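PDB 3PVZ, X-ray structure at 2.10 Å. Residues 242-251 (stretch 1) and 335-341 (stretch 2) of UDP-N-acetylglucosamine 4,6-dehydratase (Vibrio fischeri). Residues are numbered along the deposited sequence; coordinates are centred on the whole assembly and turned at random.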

# COMPACT_ATOMS: atom_id res chain seq x y z
N GLU A 242 10.94 -16.94 8.15
CA GLU A 242 11.41 -18.32 8.29
C GLU A 242 10.25 -19.30 8.40
O GLU A 242 10.30 -20.38 7.83
CB GLU A 242 12.35 -18.44 9.47
CG GLU A 242 13.73 -17.88 9.18
CD GLU A 242 14.65 -17.83 10.43
OE1 GLU A 242 14.15 -17.76 11.58
OE2 GLU A 242 15.89 -17.82 10.24
N LEU A 243 9.21 -18.91 9.12
CA LEU A 243 8.02 -19.71 9.24
C LEU A 243 7.29 -19.87 7.90
O LEU A 243 6.92 -20.98 7.59
CB LEU A 243 7.08 -19.08 10.28
CG LEU A 243 5.79 -19.79 10.60
CD1 LEU A 243 6.09 -21.08 11.29
CD2 LEU A 243 4.93 -18.92 11.54
N CYS A 244 7.10 -18.79 7.14
CA CYS A 244 6.58 -18.90 5.75
C CYS A 244 7.33 -19.94 4.90
O CYS A 244 6.71 -20.74 4.22
CB CYS A 244 6.66 -17.55 5.02
SG CYS A 244 5.49 -16.34 5.65
N LEU A 245 8.66 -19.89 4.92
CA LEU A 245 9.48 -20.71 4.05
C LEU A 245 9.41 -22.19 4.48
O LEU A 245 9.41 -23.07 3.63
CB LEU A 245 10.93 -20.27 4.06
CG LEU A 245 11.96 -21.01 3.15
CD1 LEU A 245 11.69 -20.86 1.71
CD2 LEU A 245 13.37 -20.50 3.41
N MSE A 246 9.37 -22.44 5.79
CA MSE A 246 9.28 -23.79 6.31
C MSE A 246 7.95 -24.41 5.94
O MSE A 246 7.90 -25.53 5.49
CB MSE A 246 9.45 -23.81 7.83
CG MSE A 246 10.82 -23.50 8.34
SE MSE A 246 12.15 -24.80 7.86
CE MSE A 246 11.38 -26.36 8.73
N SER A 247 6.86 -23.64 6.08
CA SER A 247 5.56 -24.15 5.71
C SER A 247 5.56 -24.36 4.20
O SER A 247 5.16 -25.40 3.72
CB SER A 247 4.45 -23.22 6.13
OG SER A 247 3.21 -23.69 5.66
N CYS A 248 6.06 -23.37 3.48
CA CYS A 248 6.21 -23.49 2.01
C CYS A 248 6.90 -24.76 1.52
O CYS A 248 6.36 -25.47 0.68
CB CYS A 248 6.96 -22.29 1.39
SG CYS A 248 6.82 -22.33 -0.40
N ILE A 249 8.12 -25.00 1.98
CA ILE A 249 8.92 -26.09 1.48
C ILE A 249 8.52 -27.42 2.13
O ILE A 249 8.38 -28.41 1.43
CB ILE A 249 10.40 -25.91 1.81
CG1 ILE A 249 10.95 -24.59 1.25
CG2 ILE A 249 11.19 -27.19 1.33
CD1 ILE A 249 10.83 -24.42 -0.22
N PHE A 250 8.31 -27.43 3.44
CA PHE A 250 8.04 -28.66 4.22
C PHE A 250 6.57 -28.94 4.58
O PHE A 250 6.26 -30.03 5.02
CB PHE A 250 8.90 -28.67 5.50
CG PHE A 250 10.39 -28.66 5.23
CD1 PHE A 250 11.02 -29.79 4.73
CD2 PHE A 250 11.14 -27.52 5.42
CE1 PHE A 250 12.39 -29.81 4.45
CE2 PHE A 250 12.56 -27.51 5.17
CZ PHE A 250 13.17 -28.64 4.67
N GLY A 251 5.69 -27.98 4.42
CA GLY A 251 4.29 -28.20 4.74
C GLY A 251 3.62 -29.22 3.81
O GLY A 251 3.82 -29.20 2.57
N ALA A 335 5.41 -33.33 17.06
CA ALA A 335 6.60 -34.20 17.01
C ALA A 335 7.59 -33.89 15.88
O ALA A 335 8.79 -34.05 16.06
CB ALA A 335 6.17 -35.68 16.91
N ARG A 336 7.09 -33.44 14.73
CA ARG A 336 7.95 -33.27 13.55
C ARG A 336 9.05 -32.23 13.72
O ARG A 336 10.17 -32.42 13.27
CB ARG A 336 7.09 -32.94 12.33
CG ARG A 336 7.89 -32.74 11.09
CD ARG A 336 7.02 -32.75 9.86
NE ARG A 336 7.85 -32.68 8.66
CZ ARG A 336 7.46 -32.27 7.47
NH1 ARG A 336 6.23 -31.85 7.23
NH2 ARG A 336 8.32 -32.28 6.50
N PHE A 337 8.73 -31.12 14.35
CA PHE A 337 9.72 -30.07 14.54
C PHE A 337 9.83 -29.74 16.03
O PHE A 337 8.88 -29.91 16.79
CB PHE A 337 9.35 -28.81 13.75
CG PHE A 337 9.34 -29.01 12.26
CD1 PHE A 337 10.53 -29.20 11.58
CD2 PHE A 337 8.14 -28.99 11.54
CE1 PHE A 337 10.52 -29.40 10.22
CE2 PHE A 337 8.13 -29.15 10.17
CZ PHE A 337 9.31 -29.35 9.50
N ASP A 338 10.99 -29.22 16.41
CA ASP A 338 11.25 -28.79 17.77
C ASP A 338 10.56 -27.48 18.12
O ASP A 338 9.95 -27.37 19.18
CB ASP A 338 12.77 -28.68 18.03
CG ASP A 338 13.44 -30.06 18.20
OD1 ASP A 338 12.72 -31.10 18.24
OD2 ASP A 338 14.68 -30.11 18.30
N ASN A 339 10.65 -26.50 17.21
CA ASN A 339 10.19 -25.11 17.45
C ASN A 339 8.84 -24.78 16.77
O ASN A 339 8.21 -23.79 17.12
CB ASN A 339 11.23 -24.10 16.93
CG ASN A 339 12.69 -24.49 17.29
OD1 ASN A 339 13.57 -24.58 16.40
ND2 ASN A 339 12.95 -24.67 18.60
N LEU A 340 8.42 -25.61 15.83
CA LEU A 340 7.27 -25.35 14.98
C LEU A 340 6.19 -26.38 15.21
O LEU A 340 6.44 -27.58 15.19
CB LEU A 340 7.64 -25.43 13.50
CG LEU A 340 8.65 -24.44 12.97
CD1 LEU A 340 8.98 -24.79 11.55
CD2 LEU A 340 8.15 -22.98 13.05
N GLY A 341 4.97 -25.90 15.37
CA GLY A 341 3.83 -26.79 15.51
C GLY A 341 3.04 -26.83 14.20
O GLY A 341 3.02 -25.84 13.45

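This is a small, mostly apolar contact between one side of a helix and a loop that leads into a strand, closed at one end by an arginine that binds a backbone carbonyl near the end of the helix. It buries 284 Å², both sides summed.

Residues 242 to 250 are helical, and Gly 251 is the first residue to leave helical phi/psi. In the second stretch, Arg 336 and Phe 337 lie in the loop and Leu 340 begins the strand segment. The two backbones keep their distance. CA of Leu 243 lies 8.1 Å from CA of Leu 340, and CA of Phe 250 lies 10.4 Å from CA of Arg 336. Side chains therefore fill the gap, and the chains run in opposite senses across it.

The helix contributes Leu 243, Met 246 and Phe 250. Their spacing of three and four residues matches the helical repeat and places them along one side.

Leu 340 supplies the largest covered area of any residue here. Its CD2 meets Leu 243 CD1 at 3.3 Å, a tight approach for two methyl groups. The CA-to-CB bond of Leu 243 points sideways to the second stretch, but the end of the side chain, in a t, p rotamer, comes nearer. The other methyl of Leu 340, CD1, lies 3.9 Å from Met 246 CB, so the leucine spans two residues of the helix.

Met 246 is modelled as selenomethionine. All three of its chi angles are m, and its terminal CE lies 3.5 Å from Phe 337 CE1. The methyl approaches the ring obliquely. Phe 337 also reaches Phe 250, with its CZ 4.1 Å from Phe 250 CB. That CB sits at the edge of the Phe 337 ring. These contacts are apolar and depend on close packing rather than on directional bonds.

The polar part lies at Phe 250. Arg 336 extends with chi1 to chi3 all t, which carries its guanidinium to the helix. Its NH1 donates a hydrogen bond to Phe 250 O at 2.9 Å, with an angle of 141°. Arg 336 NH2 adds a weak hydrogen bond to the same Phe 250 O at 3.4 Å and 126°. The oxygen lies near the guanidinium plane, where the N-H groups point. Carbonyls in the last turn of a helix commonly lack the next amide partner, and here the arginine supplies donors. Arg 336 NH2 also packs 3.8 Å from Phe 250 CB.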